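Local coordinates for protein putative phosphomannomutase (Thermus thermophilus, PDB 1TUO) that is probably a magnesium-dependent sugar-phosphate mutase of the phosphohexose mutase family, moving a phosphate group between positions of a sugar, at residues L297-L300 and G301-L304; E212-P215 and L216-V220; K319-F322 and L323-D326. All blocks are in the same frame, centred on the assembly; numbering follows the deposited sequence.

Interaction 1. Residues L297-L300 and G301-L304; sequences LDRL and GERL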
ATOM      1  N   LEU A 297      17.426   6.274  -0.364  1.00 20.84           N
ATOM      2  CA  LEU A 297      17.182   5.783   0.991  1.00 20.84           C
ATOM      3  C   LEU A 297      18.474   5.172   1.534  1.00 21.40           C
ATOM      4  O   LEU A 297      18.853   5.418   2.685  1.00 21.55           O
ATOM      5  CB  LEU A 297      16.059   4.742   1.012  1.00 20.20           C
ATOM      6  CG  LEU A 297      15.683   4.216   2.403  1.00 22.16           C
ATOM      7  CD1 LEU A 297      15.316   5.380   3.321  1.00 22.17           C
ATOM      8  CD2 LEU A 297      14.518   3.250   2.278  1.00 22.36           C
ATOM      9  N   ASP A 298      19.152   4.379   0.704  1.00 20.87           N
ATOM     10  CA  ASP A 298      20.414   3.754   1.108  1.00 23.01           C
ATOM     11  C   ASP A 298      21.415   4.844   1.481  1.00 21.76           C
ATOM     12  O   ASP A 298      22.091   4.757   2.509  1.00 22.06           O
ATOM     13  CB  ASP A 298      21.013   2.925  -0.037  1.00 24.42           C
ATOM     14  CG  ASP A 298      20.039   1.916  -0.606  1.00 27.69           C
ATOM     15  OD1 ASP A 298      20.370   0.713  -0.613  1.00 27.25           O
ATOM     16  OD2 ASP A 298      18.949   2.326  -1.054  1.00 28.88           O
ATOM     17  N   ARG A 299      21.505   5.870   0.636  1.00 21.99           N
ATOM     18  CA  ARG A 299      22.428   6.980   0.872  1.00 22.71           C
ATOM     19  C   ARG A 299      22.069   7.733   2.150  1.00 23.05           C
ATOM     20  O   ARG A 299      22.951   8.093   2.933  1.00 22.71           O
ATOM     21  CB  ARG A 299      22.428   7.943  -0.329  1.00 24.62           C
ATOM     22  CG  ARG A 299      23.310   9.194  -0.161  1.00 26.30           C
ATOM     23  CD  ARG A 299      24.776   8.849   0.095  1.00 29.72           C
ATOM     24  NE  ARG A 299      25.459   8.331  -1.090  1.00 32.50           N
ATOM     25  CZ  ARG A 299      25.886   9.078  -2.105  1.00 33.28           C
ATOM     26  NH1 ARG A 299      25.708  10.395  -2.095  1.00 33.20           N
ATOM     27  NH2 ARG A 299      26.502   8.506  -3.135  1.00 33.02           N
ATOM     28  N   LEU A 300      20.777   7.964   2.374  1.00 23.33           N
ATOM     29  CA  LEU A 300      20.355   8.676   3.577  1.00 24.72           C
ATOM     30  C   LEU A 300      20.806   7.886   4.805  1.00 24.81           C
ATOM     31  O   LEU A 300      21.296   8.457   5.784  1.00 24.99           O
ATOM     32  CB  LEU A 300      18.832   8.847   3.594  1.00 25.40           C
ATOM     33  CG  LEU A 300      18.248   9.774   4.664  1.00 27.34           C
ATOM     34  CD1 LEU A 300      18.700  11.212   4.406  1.00 26.39           C
ATOM     35  CD2 LEU A 300      16.724   9.693   4.639  1.00 28.09           C
ATOM     36  N   GLY A 301      20.650   6.569   4.736  1.00 24.41           N
ATOM     37  CA  GLY A 301      21.046   5.714   5.839  1.00 25.47           C
ATOM     38  C   GLY A 301      22.539   5.731   6.112  1.00 25.91           C
ATOM     39  O   GLY A 301      22.959   5.701   7.266  1.00 24.82           O
ATOM     40  N   GLU A 302      23.352   5.770   5.061  1.00 26.56           N
ATOM     41  CA  GLU A 302      24.794   5.796   5.262  1.00 28.45           C
ATOM     42  C   GLU A 302      25.226   7.173   5.766  1.00 28.70           C
ATOM     43  O   GLU A 302      26.128   7.287   6.605  1.00 28.90           O
ATOM     44  CB  GLU A 302      25.533   5.450   3.961  1.00 31.20           C
ATOM     45  CG  GLU A 302      25.561   6.558   2.923  1.00 36.34           C
ATOM     46  CD  GLU A 302      26.288   6.145   1.651  1.00 38.78           C
ATOM     47  OE1 GLU A 302      25.798   5.218   0.966  1.00 38.27           O
ATOM     48  OE2 GLU A 302      27.346   6.742   1.343  1.00 38.80           O
ATOM     49  N   ARG A 303      24.569   8.215   5.265  1.00 27.91           N
ATOM     50  CA  ARG A 303      24.888   9.592   5.650  1.00 28.86           C
ATOM     51  C   ARG A 303      24.495   9.935   7.086  1.00 29.57           C
ATOM     52  O   ARG A 303      25.287  10.528   7.827  1.00 29.26           O
ATOM     53  CB  ARG A 303      24.197  10.586   4.700  1.00 28.79           C
ATOM     54  CG  ARG A 303      24.867  10.785   3.333  1.00 28.91           C
ATOM     55  CD  ARG A 303      26.004  11.798   3.407  1.00 28.94           C
ATOM     56  NE  ARG A 303      26.721  11.958   2.140  1.00 28.71           N
ATOM     57  CZ  ARG A 303      26.549  12.965   1.286  1.00 28.13           C
ATOM     58  NH1 ARG A 303      25.669  13.930   1.538  1.00 26.21           N
ATOM     59  NH2 ARG A 303      27.286  13.024   0.181  1.00 27.22           N
ATOM     60  N   LEU A 304      23.281   9.558   7.483  1.00 29.33           N
ATOM     61  CA  LEU A 304      22.788   9.877   8.822  1.00 29.08           C
ATOM     62  C   LEU A 304      22.997   8.823   9.906  1.00 29.30           C
ATOM     63  O   LEU A 304      22.921   9.140  11.098  1.00 28.19           O
ATOM     64  CB  LEU A 304      21.307  10.250   8.753  1.00 28.83           C
ATOM     65  CG  LEU A 304      20.988  11.449   7.857  1.00 29.96           C
ATOM     66  CD1 LEU A 304      19.511  11.770   7.957  1.00 30.46           C
ATOM     67  CD2 LEU A 304      21.828  12.657   8.271  1.00 30.82           C
TER
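Arg299 and Glu302 meet near the end of helix 296-304. Their salt bridge is long, with Arg299 NE 3.5 Å from Glu302 OE2. The guanidinium and carboxylate planes are turned 51° apart, so the two groups do not pair flat. Glu302 CG sits between its backbone N and carbonyl carbon (chi1 75°), which brings the carboxylate back to CD and NE of Arg299. The cost is a tight contact of Glu302 CG with Arg299 O, at 3.0 Å. Arg303 runs alongside Arg299 in the same direction, with CG 3.8 Å from Arg299 CD. Their guanidinium groups also come close, NH1 of Arg299 lying 3.8 Å from NH2 of Arg303. Arg303 NH1 bonds to Leu376 O.

The apolar contact is between Leu300 and Leu304, whose CD1 atoms are 3.7 Å apart. Leu300 also packs on Phe306.

Four backbone bonds of the i to i+4 kind run through this stretch of helix. Arg303 N to Arg299 O is 2.8 Å, and Leu304 N to Leu300 O is the same length.

The chemistry is two-sided. Leu304, with Leu297, sets the helix against helix 267-280. Arg299 is shared between Glu302 and Thr377 O, and the negative charge of Glu302 probably helps the two guanidinium groups lie close.

Interaction 2. Residues E212-P215 and L216-V220; sequences EPHP and LFHGV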
ATOM      1  N   GLU A 212     -17.182  10.004  -3.046  1.00 26.12           N
ATOM      2  CA  GLU A 212     -18.287   9.068  -3.216  1.00 27.53           C
ATOM      3  C   GLU A 212     -17.802   7.696  -3.680  1.00 25.70           C
ATOM      4  O   GLU A 212     -17.087   7.592  -4.671  1.00 24.71           O
ATOM      5  CB  GLU A 212     -19.288   9.633  -4.228  1.00 31.34           C
ATOM      6  CG  GLU A 212     -20.424   8.696  -4.589  1.00 38.09           C
ATOM      7  CD  GLU A 212     -21.416   9.340  -5.541  1.00 41.87           C
ATOM      8  OE1 GLU A 212     -22.102  10.295  -5.115  1.00 44.26           O
ATOM      9  OE2 GLU A 212     -21.505   8.900  -6.710  1.00 43.47           O
ATOM     10  N   PRO A 213     -18.176   6.625  -2.956  1.00 26.01           N
ATOM     11  CA  PRO A 213     -17.754   5.273  -3.345  1.00 25.20           C
ATOM     12  C   PRO A 213     -18.280   4.992  -4.749  1.00 25.41           C
ATOM     13  O   PRO A 213     -19.426   5.328  -5.063  1.00 26.54           O
ATOM     14  CB  PRO A 213     -18.414   4.387  -2.290  1.00 25.90           C
ATOM     15  CG  PRO A 213     -18.475   5.293  -1.081  1.00 28.34           C
ATOM     16  CD  PRO A 213     -18.930   6.597  -1.691  1.00 26.83           C
ATOM     17  N   HIS A 214     -17.451   4.376  -5.587  1.00 23.33           N
ATOM     18  CA  HIS A 214     -17.838   4.095  -6.966  1.00 24.12           C
ATOM     19  C   HIS A 214     -17.080   2.872  -7.482  1.00 23.14           C
ATOM     20  O   HIS A 214     -15.852   2.864  -7.506  1.00 23.36           O
ATOM     21  CB  HIS A 214     -17.504   5.318  -7.827  1.00 25.25           C
ATOM     22  CG  HIS A 214     -18.199   5.340  -9.151  1.00 28.10           C
ATOM     23  ND1 HIS A 214     -18.065   4.332 -10.081  1.00 28.27           N
ATOM     24  CD2 HIS A 214     -19.021   6.261  -9.710  1.00 29.74           C
ATOM     25  CE1 HIS A 214     -18.773   4.631 -11.157  1.00 31.36           C
ATOM     26  NE2 HIS A 214     -19.363   5.797 -10.958  1.00 29.50           N
ATOM     27  N   PRO A 215     -17.806   1.823  -7.911  1.00 22.62           N
ATOM     28  CA  PRO A 215     -17.145   0.614  -8.417  1.00 22.39           C
ATOM     29  C   PRO A 215     -16.291   0.812  -9.664  1.00 22.47           C
ATOM     30  O   PRO A 215     -15.475  -0.047  -9.997  1.00 22.72           O
ATOM     31  CB  PRO A 215     -18.309  -0.359  -8.636  1.00 22.52           C
ATOM     32  CG  PRO A 215     -19.469   0.538  -8.887  1.00 22.72           C
ATOM     33  CD  PRO A 215     -19.268   1.646  -7.880  1.00 21.94           C
ATOM     34  N   LEU A 216     -16.477   1.933 -10.357  1.00 21.51           N
ATOM     35  CA  LEU A 216     -15.675   2.219 -11.538  1.00 23.18           C
ATOM     36  C   LEU A 216     -14.664   3.315 -11.198  1.00 22.24           C
ATOM     37  O   LEU A 216     -13.945   3.811 -12.066  1.00 22.99           O
ATOM     38  CB  LEU A 216     -16.560   2.656 -12.707  1.00 24.52           C
ATOM     39  CG  LEU A 216     -17.444   1.557 -13.312  1.00 26.93           C
ATOM     40  CD1 LEU A 216     -18.250   2.137 -14.465  1.00 27.17           C
ATOM     41  CD2 LEU A 216     -16.583   0.402 -13.803  1.00 28.81           C
ATOM     42  N   PHE A 217     -14.624   3.671  -9.917  1.00 22.29           N
ATOM     43  CA  PHE A 217     -13.707   4.674  -9.378  1.00 21.57           C
ATOM     44  C   PHE A 217     -13.704   5.976 -10.194  1.00 23.72           C
ATOM     45  O   PHE A 217     -12.669   6.537 -10.522  1.00 23.71           O
ATOM     46  CB  PHE A 217     -12.297   4.078  -9.340  1.00 21.47           C
ATOM     47  CG  PHE A 217     -12.275   2.826  -8.504  1.00 19.12           C
ATOM     48  CD1 PHE A 217     -12.433   1.589  -9.112  1.00 18.38           C
ATOM     49  CD2 PHE A 217     -12.109   2.914  -7.129  1.00 20.24           C
ATOM     50  CE1 PHE A 217     -12.431   0.433  -8.342  1.00 21.22           C
ATOM     51  CE2 PHE A 217     -12.108   1.749  -6.363  1.00 20.54           C
ATOM     52  CZ  PHE A 217     -12.267   0.507  -6.963  1.00 19.88           C
ATOM     53  N   HIS A 218     -14.919   6.432 -10.545  1.00 24.04           N
ATOM     54  CA  HIS A 218     -15.064   7.705 -11.269  1.00 25.16           C
ATOM     55  C   HIS A 218     -14.311   7.758 -12.610  1.00 24.27           C
ATOM     56  O   HIS A 218     -13.899   8.819 -13.071  1.00 26.48           O
ATOM     57  CB  HIS A 218     -14.600   8.855 -10.367  1.00 25.95           C
ATOM     58  CG  HIS A 218     -15.435   8.911  -9.112  1.00 28.72           C
ATOM     59  ND1 HIS A 218     -16.680   9.449  -9.064  1.00 31.18           N
ATOM     60  CD2 HIS A 218     -15.098   8.453  -7.835  1.00 29.89           C
ATOM     61  CE1 HIS A 218     -17.086   9.302  -7.785  1.00 31.03           C
ATOM     62  NE2 HIS A 218     -16.159   8.709  -7.029  1.00 29.65           N
ATOM     63  N   GLY A 219     -14.097   6.578 -13.231  1.00 24.42           N
ATOM     64  CA  GLY A 219     -13.596   6.568 -14.613  1.00 25.10           C
ATOM     65  C   GLY A 219     -12.069   6.400 -14.698  1.00 25.59           C
ATOM     66  O   GLY A 219     -11.459   6.441 -15.758  1.00 25.51           O
ATOM     67  N   VAL A 220     -11.371   6.182 -13.589  1.00 24.03           N
ATOM     68  CA  VAL A 220      -9.927   5.966 -13.654  1.00 23.37           C
ATOM     69  C   VAL A 220      -9.601   4.699 -12.880  1.00 21.79           C
ATOM     70  O   VAL A 220     -10.489   4.090 -12.283  1.00 22.16           O
ATOM     71  CB  VAL A 220      -9.138   7.133 -13.001  1.00 22.44           C
ATOM     72  CG1 VAL A 220      -9.430   8.431 -13.724  1.00 24.05           C
ATOM     73  CG2 VAL A 220      -9.513   7.259 -11.527  1.00 23.79           C
TER
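His214 and His218 pack against each other across a tight turn of the loop between strand 206-209 and helix 230-236. The edge of the His214 ring faces the flat of the His218 ring in an edge-to-face pair, with centroids 5.0 Å apart and planes at 50°. His214 CB lies over the same ring in a CH-pi contact, 3.9 Å from its centroid. The backbone His218 N lies over one face of the His214 ring, 3.7 Å from His214 CG.

Hydrogen bonds fix both rings. His214 ND1 accepts from Leu216 N at 2.9 Å, with the donor in the ring plane. With CG anti to the backbone N (chi1 -163°), the His214 ring swings toward the following residues and can take this bond. Leu216 CB is 3.3 Å from His214 CE1. His218 NE2 gives its hydrogen to Glu212 O at 2.8 Å, in the carbonyl plane. Phe217 N bonds to His214 O, also at 2.8 Å, but from above the carbonyl plane. That oxygen lies over one face of the Phe217 ring, which is buried and touches Thr57 and Pro222.

The other side is looser. Glu212 and the outer end of Leu216 are exposed. Glu212 CB comes only to 4.2 Å from His218 CE1.

His214 to Phe217 form a type I beta turn, with His214 in first position accepting through both its backbone O and its ring. This turn belongs to a connecting loop of the alpha/beta/alpha domain II of the phosphohexose mutase fold.

Interaction 3. Residues K319-F322 and L323-D326; sequences KEEF and LKGD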
ATOM      1  N   LYS A 319       7.287  -7.489   5.838  1.00 20.61           N
ATOM      2  CA  LYS A 319       6.603  -7.916   7.051  1.00 21.18           C
ATOM      3  C   LYS A 319       7.502  -8.833   7.881  1.00 21.75           C
ATOM      4  O   LYS A 319       7.598  -8.677   9.098  1.00 22.07           O
ATOM      5  CB  LYS A 319       5.297  -8.640   6.696  1.00 22.28           C
ATOM      6  CG  LYS A 319       4.605  -9.314   7.879  1.00 21.11           C
ATOM      7  CD  LYS A 319       3.142  -9.603   7.543  1.00 21.85           C
ATOM      8  CE  LYS A 319       2.511 -10.555   8.555  1.00 20.97           C
ATOM      9  NZ  LYS A 319       2.990 -11.956   8.354  1.00 20.05           N
ATOM     10  N   GLU A 320       8.173  -9.776   7.226  1.00 21.90           N
ATOM     11  CA  GLU A 320       9.060 -10.689   7.946  1.00 22.21           C
ATOM     12  C   GLU A 320      10.081  -9.893   8.753  1.00 21.96           C
ATOM     13  O   GLU A 320      10.320 -10.180   9.928  1.00 22.95           O
ATOM     14  CB  GLU A 320       9.800 -11.625   6.980  1.00 23.32           C
ATOM     15  CG  GLU A 320      10.704 -12.637   7.697  1.00 24.93           C
ATOM     16  CD  GLU A 320      11.358 -13.633   6.750  1.00 28.23           C
ATOM     17  OE1 GLU A 320      12.377 -13.286   6.110  1.00 26.53           O
ATOM     18  OE2 GLU A 320      10.844 -14.766   6.646  1.00 28.88           O
ATOM     19  N   GLU A 321      10.674  -8.880   8.129  1.00 20.74           N
ATOM     20  CA  GLU A 321      11.671  -8.067   8.815  1.00 22.17           C
ATOM     21  C   GLU A 321      11.078  -7.221   9.938  1.00 22.49           C
ATOM     22  O   GLU A 321      11.706  -7.041  10.980  1.00 22.05           O
ATOM     23  CB  GLU A 321      12.423  -7.193   7.804  1.00 22.45           C
ATOM     24  CG  GLU A 321      13.242  -8.022   6.817  1.00 24.44           C
ATOM     25  CD  GLU A 321      14.054  -9.113   7.516  1.00 25.33           C
ATOM     26  OE1 GLU A 321      13.802 -10.312   7.263  1.00 24.48           O
ATOM     27  OE2 GLU A 321      14.938  -8.767   8.330  1.00 23.52           O
ATOM     28  N   PHE A 322       9.871  -6.702   9.732  1.00 22.70           N
ATOM     29  CA  PHE A 322       9.211  -5.901  10.762  1.00 23.62           C
ATOM     30  C   PHE A 322       9.046  -6.724  12.039  1.00 25.50           C
ATOM     31  O   PHE A 322       9.303  -6.243  13.146  1.00 24.21           O
ATOM     32  CB  PHE A 322       7.824  -5.470  10.285  1.00 23.15           C
ATOM     33  CG  PHE A 322       7.800  -4.157   9.552  1.00 24.97           C
ATOM     34  CD1 PHE A 322       8.918  -3.692   8.868  1.00 24.38           C
ATOM     35  CD2 PHE A 322       6.624  -3.407   9.506  1.00 25.92           C
ATOM     36  CE1 PHE A 322       8.871  -2.502   8.147  1.00 24.99           C
ATOM     37  CE2 PHE A 322       6.563  -2.213   8.786  1.00 26.27           C
ATOM     38  CZ  PHE A 322       7.690  -1.760   8.103  1.00 26.56           C
ATOM     39  N   LEU A 323       8.611  -7.969  11.873  1.00 26.61           N
ATOM     40  CA  LEU A 323       8.386  -8.850  13.011  1.00 29.75           C
ATOM     41  C   LEU A 323       9.668  -9.117  13.803  1.00 31.15           C
ATOM     42  O   LEU A 323       9.612  -9.607  14.932  1.00 30.46           O
ATOM     43  CB  LEU A 323       7.737 -10.156  12.535  1.00 29.74           C
ATOM     44  CG  LEU A 323       6.355  -9.960  11.885  1.00 31.78           C
ATOM     45  CD1 LEU A 323       5.800 -11.293  11.407  1.00 31.81           C
ATOM     46  CD2 LEU A 323       5.400  -9.320  12.886  1.00 32.46           C
ATOM     47  N   LYS A 324      10.817  -8.779  13.217  1.00 32.86           N
ATOM     48  CA  LYS A 324      12.103  -8.952  13.891  1.00 34.68           C
ATOM     49  C   LYS A 324      12.161  -7.919  15.021  1.00 35.12           C
ATOM     50  O   LYS A 324      12.844  -8.116  16.026  1.00 35.47           O
ATOM     51  CB  LYS A 324      13.262  -8.734  12.903  1.00 36.30           C
ATOM     52  CG  LYS A 324      14.637  -9.162  13.426  1.00 39.83           C
ATOM     53  CD  LYS A 324      15.749  -9.011  12.368  1.00 40.16           C
ATOM     54  CE  LYS A 324      15.507  -9.891  11.137  1.00 40.86           C
ATOM     55  NZ  LYS A 324      16.603  -9.805  10.107  1.00 36.39           N
ATOM     56  N   GLY A 325      11.444  -6.813  14.835  1.00 34.54           N
ATOM     57  CA  GLY A 325      11.375  -5.772  15.849  1.00 34.46           C
ATOM     58  C   GLY A 325      12.473  -4.724  15.907  1.00 34.52           C
ATOM     59  O   GLY A 325      12.588  -4.006  16.905  1.00 34.90           O
ATOM     60  N   ASP A 326      13.267  -4.610  14.849  1.00 33.47           N
ATOM     61  CA  ASP A 326      14.357  -3.641  14.830  1.00 32.39           C
ATOM     62  C   ASP A 326      14.263  -2.684  13.639  1.00 29.87           C
ATOM     63  O   ASP A 326      15.277  -2.167  13.176  1.00 30.51           O
ATOM     64  CB  ASP A 326      15.697  -4.385  14.801  1.00 36.63           C
ATOM     65  CG  ASP A 326      16.884  -3.472  15.058  1.00 41.34           C
ATOM     66  OD1 ASP A 326      18.036  -3.953  14.957  1.00 44.78           O
ATOM     67  OD2 ASP A 326      16.673  -2.279  15.366  1.00 44.64           O
TER
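Glu321 and Lys324 form a salt bridge at the end of helix 315-322. Lys324 NZ gives a hydrogen bond to Glu321 OE2 at 2.6 Å. Glu321 OE2 accepts through its syn lone pair, on the side of the other carboxylate oxygen. The two side chains run side by side in the same direction. The bend of Lys324 at chi3 (-62°) turns CE and NZ toward the carboxylate, and Lys324 CE is itself 3.1 Å from Glu321 OE2. Glu321 OE2 also forms a salt bridge with Arg286 NH2, so one carboxylate oxygen serves two cations, which probably keeps it ionised.

The backbone bonds change character as the helix ends. Leu323 N still makes a helical bond to Lys319 O, 3.0 Å long and nearly straight at 164°. Lys324 N instead reaches back three residues to Glu321 O, also at 3.0 Å, and approaches from well above the carbonyl plane. Gly325 N does likewise with Phe322 O at 2.8 Å, closing a type I beta turn from Phe322 to Gly325. Gly325 then leaves the helical conformation with a positive phi of 84°, which glycine takes easily.

The Leu323 side chain is exposed, but it makes a van der Waals contact with the backbone of the last turn. Its CG is 3.3 Å from Lys319 O.

Lys319 is buried and forms a salt bridge with Asp122 on strand 115-122 in the domain I range, while Phe322 packs on Pro340, just after strand 337-339. Asp326 bonds through its backbone to Arg286 at the start of strand 286-290. The turn thus passes the chain from helix 315-322 into strand 327-331, which pairs with strand 286-290 in the domain III sheet.

Overall arrangement
The three contacts follow one another along the chain without overlap, and none touches another. Interactions 1 and 3 share the alpha/beta/alpha domain III. Their centres are 20 Å apart and their nearest atoms about 10 Å. Both lie in connections between strands of the same four-stranded sheet: interaction 1 is on the helix linking strands 286-290 and 308-311, and interaction 3 precedes strand 327-331. Interaction 2 belongs to domain II and lies across the centre of the chain from both, with centres 39 Å from interaction 1 and 35 Å from interaction 3. Interactions 2 and 3 each also touch the domain I range.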